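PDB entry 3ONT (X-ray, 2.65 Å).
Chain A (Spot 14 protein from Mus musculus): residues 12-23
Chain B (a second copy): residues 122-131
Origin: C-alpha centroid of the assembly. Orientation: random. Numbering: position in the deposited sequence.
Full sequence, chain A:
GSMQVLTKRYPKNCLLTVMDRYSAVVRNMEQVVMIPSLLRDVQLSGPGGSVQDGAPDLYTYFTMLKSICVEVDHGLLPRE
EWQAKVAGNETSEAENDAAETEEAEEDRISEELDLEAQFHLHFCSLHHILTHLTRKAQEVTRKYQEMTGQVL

Chain A 12-23: KNCLLTVMDRYS
Chain B 122-131: HFCSLHHILT

Contact between two copies of mouse Spot 14 protein, chain A 12-23 and chain B 122-131, burying 487 Å² in all. K12(A) to C14(A) form a non-helical lead-in (C14(A) phi/psi -80/155), and helix follows from L15(A) to S23(A); all of 122-131 is helical, and most helical residues have phi/psi near -60/-45. The two helices run in roughly the same direction, 27° apart, with axes 9.4 Å apart at closest approach. In register, CA of L15(A) lies 5.3 Å from CA of H127(B), CA of V18(A) 6.7 Å from CA of T131(B), and CA of Y22(A) 6.4 Å from CA of L130(B).

The single hydrogen bond across the stretches runs from NE2 of H127(B) to O of N13(A), a short 2.5 Å with an angle of 142° at the hydrogen. H127(B), chi1 t and chi2 -78°, leaves its helix sideways and brings its ring end to the start of the other helix, where O of N13(A) meets the ring at its edge. The imidazole is buried, so this bond satisfies its NE2 donor; the carbonyl is free of helical bonding, because N of T17(A) turns to C14(A). C14(A) is the N-cap: its CA-to-CB bond points away from chain B, and with chi1 p its SG weakly accepts from N of T17(A) at 3.6 Å.

Apolar branches suit the buried L15(A) and L130(B), each packing against the opposing helix. L15(A), chi1 t and chi2 p, extends CD1 to 3.6 Å from CB of L126(B), and that methyl makes van der Waals contact with backbone N of H127(B), also at 3.6 Å. L130(B), chi1 m and chi2 t, points toward chain A and has the most area covered by the other stretch, 105 Å². Its branched chain serves three neighbours: CB lies 3.6 Å from CG1 of V18(A), CD1 3.5 Å from CG of selenomethionine M19(A) (chi1 m, chi2 t, chi3 p), and CD2 over one face of the Y22(A) ring (chi1 t, chi2 77°), 4.3 Å from ring CD2. V18(A), compact, chi1 148° and pointing toward chain B, also sets CG2 3.5 Å from NE2 of H127(B), a van der Waals contact of methyl with imidazole.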

# COMPACT_ATOMS: atom_id res chain seq x y z
N LYS A 12 3.58 -0.89 16.13
CA LYS A 12 2.25 -1.54 16.15
C LYS A 12 1.20 -0.92 15.21
O LYS A 12 0.25 -1.59 14.79
CB LYS A 12 1.70 -1.67 17.60
CG LYS A 12 1.86 -0.44 18.55
CD LYS A 12 0.93 0.77 18.24
CE LYS A 12 -0.57 0.41 18.08
NZ LYS A 12 -1.21 -0.13 19.31
N ASN A 13 1.38 0.36 14.88
CA ASN A 13 0.41 1.09 14.07
C ASN A 13 0.75 1.15 12.58
O ASN A 13 0.01 1.75 11.81
CB ASN A 13 0.19 2.51 14.66
CG ASN A 13 -1.07 3.20 14.11
OD1 ASN A 13 -1.02 4.37 13.68
ND2 ASN A 13 -2.20 2.49 14.13
N CYS A 14 1.87 0.54 12.17
CA CYS A 14 2.30 0.63 10.76
C CYS A 14 1.55 -0.34 9.84
O CYS A 14 1.05 -1.38 10.29
CB CYS A 14 3.81 0.48 10.61
SG CYS A 14 4.51 -1.21 10.55
N LEU A 15 1.49 0.02 8.55
CA LEU A 15 0.80 -0.77 7.52
C LEU A 15 1.19 -2.24 7.53
O LEU A 15 0.33 -3.13 7.42
CB LEU A 15 1.02 -0.17 6.12
CG LEU A 15 0.44 -1.01 4.96
CD1 LEU A 15 -0.98 -0.59 4.69
CD2 LEU A 15 1.27 -0.94 3.68
N LEU A 16 2.49 -2.51 7.65
CA LEU A 16 2.95 -3.89 7.59
C LEU A 16 2.49 -4.75 8.78
O LEU A 16 2.17 -5.93 8.62
CB LEU A 16 4.45 -3.91 7.46
CG LEU A 16 4.89 -4.94 6.44
CD1 LEU A 16 6.19 -4.42 5.80
CD2 LEU A 16 5.03 -6.39 7.05
N THR A 17 2.46 -4.14 9.97
CA THR A 17 1.94 -4.82 11.15
C THR A 17 0.45 -5.04 10.95
O THR A 17 -0.06 -6.12 11.20
CB THR A 17 2.25 -4.02 12.43
OG1 THR A 17 3.62 -4.24 12.77
CG2 THR A 17 1.39 -4.48 13.59
N VAL A 18 -0.22 -4.00 10.48
CA VAL A 18 -1.63 -4.04 10.12
C VAL A 18 -1.95 -5.18 9.13
O VAL A 18 -2.93 -5.91 9.31
CB VAL A 18 -2.09 -2.64 9.60
CG1 VAL A 18 -3.17 -2.76 8.55
CG2 VAL A 18 -2.56 -1.78 10.75
N MSE A 19 -1.10 -5.34 8.11
CA MSE A 19 -1.24 -6.43 7.15
C MSE A 19 -1.31 -7.81 7.78
O MSE A 19 -2.25 -8.57 7.50
CB MSE A 19 -0.17 -6.40 6.08
CG MSE A 19 -0.60 -5.59 4.91
SE MSE A 19 0.83 -5.12 3.68
CE MSE A 19 1.00 -6.74 2.58
N ASP A 20 -0.36 -8.17 8.64
CA ASP A 20 -0.50 -9.52 9.16
C ASP A 20 -1.38 -9.69 10.39
O ASP A 20 -1.70 -10.82 10.74
CB ASP A 20 0.80 -10.35 9.14
CG ASP A 20 1.85 -9.83 10.08
OD1 ASP A 20 1.57 -9.74 11.30
OD2 ASP A 20 2.97 -9.55 9.59
N ARG A 21 -1.82 -8.59 11.00
CA ARG A 21 -2.93 -8.66 11.95
C ARG A 21 -4.20 -9.04 11.18
O ARG A 21 -4.98 -9.91 11.60
CB ARG A 21 -3.13 -7.33 12.65
CG ARG A 21 -3.49 -7.51 14.09
CD ARG A 21 -4.45 -6.43 14.61
NE ARG A 21 -5.32 -6.98 15.67
CZ ARG A 21 -6.50 -6.46 16.04
NH1 ARG A 21 -6.98 -5.37 15.44
NH2 ARG A 21 -7.21 -7.05 17.00
N TYR A 22 -4.38 -8.41 10.02
CA TYR A 22 -5.50 -8.72 9.16
C TYR A 22 -5.46 -10.18 8.72
O TYR A 22 -6.46 -10.90 8.84
CB TYR A 22 -5.51 -7.82 7.94
CG TYR A 22 -6.63 -8.15 7.00
CD1 TYR A 22 -7.94 -7.75 7.27
CD2 TYR A 22 -6.38 -8.86 5.83
CE1 TYR A 22 -8.97 -8.06 6.41
CE2 TYR A 22 -7.41 -9.15 4.96
CZ TYR A 22 -8.70 -8.75 5.26
OH TYR A 22 -9.72 -9.07 4.40
N SER A 23 -4.29 -10.60 8.24
CA SER A 23 -4.10 -11.96 7.79
C SER A 23 -4.35 -12.97 8.91
O SER A 23 -4.87 -14.06 8.66
CB SER A 23 -2.69 -12.14 7.26
OG SER A 23 -2.49 -13.46 6.79
N HIS B 122 -2.38 6.80 -1.07
CA HIS B 122 -2.44 5.35 -1.22
C HIS B 122 -2.10 4.57 0.04
O HIS B 122 -2.95 3.80 0.52
CB HIS B 122 -1.59 4.93 -2.39
CG HIS B 122 -2.10 5.47 -3.68
ND1 HIS B 122 -3.44 5.45 -4.03
CD2 HIS B 122 -1.46 6.08 -4.71
CE1 HIS B 122 -3.59 6.01 -5.21
NE2 HIS B 122 -2.41 6.40 -5.64
N PHE B 123 -0.90 4.76 0.60
CA PHE B 123 -0.52 3.93 1.74
C PHE B 123 -1.43 4.15 2.93
O PHE B 123 -1.74 3.20 3.63
CB PHE B 123 1.02 3.92 2.05
CG PHE B 123 1.51 4.90 3.11
CD1 PHE B 123 1.17 4.76 4.45
CD2 PHE B 123 2.40 5.93 2.76
CE1 PHE B 123 1.66 5.67 5.44
CE2 PHE B 123 2.93 6.87 3.74
CZ PHE B 123 2.55 6.73 5.08
N CYS B 124 -1.91 5.37 3.12
CA CYS B 124 -2.84 5.65 4.21
C CYS B 124 -4.20 4.97 4.00
O CYS B 124 -4.82 4.50 4.97
CB CYS B 124 -3.08 7.15 4.38
SG CYS B 124 -1.88 7.97 5.41
N SER B 125 -4.69 4.94 2.77
CA SER B 125 -5.99 4.33 2.59
C SER B 125 -5.94 2.82 2.63
O SER B 125 -6.89 2.20 3.10
CB SER B 125 -6.84 4.92 1.44
OG SER B 125 -6.09 5.56 0.45
N LEU B 126 -4.84 2.23 2.19
CA LEU B 126 -4.58 0.82 2.46
C LEU B 126 -4.67 0.54 3.95
O LEU B 126 -5.38 -0.37 4.39
CB LEU B 126 -3.21 0.40 1.99
CG LEU B 126 -3.04 0.10 0.51
CD1 LEU B 126 -1.75 -0.68 0.35
CD2 LEU B 126 -4.23 -0.73 0.01
N HIS B 127 -3.96 1.34 4.73
CA HIS B 127 -3.92 1.17 6.18
C HIS B 127 -5.35 1.23 6.71
O HIS B 127 -5.72 0.43 7.56
CB HIS B 127 -3.03 2.26 6.83
CG HIS B 127 -2.80 2.08 8.30
ND1 HIS B 127 -3.75 2.41 9.25
CD2 HIS B 127 -1.73 1.61 8.99
CE1 HIS B 127 -3.27 2.15 10.46
NE2 HIS B 127 -2.05 1.67 10.33
N HIS B 128 -6.13 2.17 6.20
CA HIS B 128 -7.47 2.41 6.73
C HIS B 128 -8.42 1.28 6.30
O HIS B 128 -9.27 0.83 7.07
CB HIS B 128 -7.96 3.79 6.29
CG HIS B 128 -9.27 4.20 6.91
ND1 HIS B 128 -9.94 5.34 6.51
CD2 HIS B 128 -10.03 3.63 7.87
CE1 HIS B 128 -11.05 5.47 7.22
NE2 HIS B 128 -11.14 4.43 8.04
N ILE B 129 -8.27 0.80 5.07
CA ILE B 129 -9.10 -0.30 4.63
C ILE B 129 -8.83 -1.56 5.49
O ILE B 129 -9.76 -2.10 6.10
CB ILE B 129 -8.96 -0.56 3.12
CG1 ILE B 129 -9.71 0.53 2.33
CG2 ILE B 129 -9.48 -1.95 2.78
CD1 ILE B 129 -9.17 0.74 0.93
N LEU B 130 -7.57 -1.98 5.59
CA LEU B 130 -7.23 -3.20 6.34
C LEU B 130 -7.65 -3.11 7.82
O LEU B 130 -8.07 -4.10 8.42
CB LEU B 130 -5.75 -3.53 6.22
CG LEU B 130 -5.21 -3.82 4.81
CD1 LEU B 130 -3.76 -4.17 4.86
CD2 LEU B 130 -5.97 -4.95 4.17
N THR B 131 -7.53 -1.92 8.41
CA THR B 131 -7.90 -1.71 9.81
C THR B 131 -9.41 -1.88 9.98
O THR B 131 -9.88 -2.55 10.90
CB THR B 131 -7.47 -0.31 10.29
OG1 THR B 131 -6.10 -0.36 10.67
CG2 THR B 131 -8.31 0.17 11.48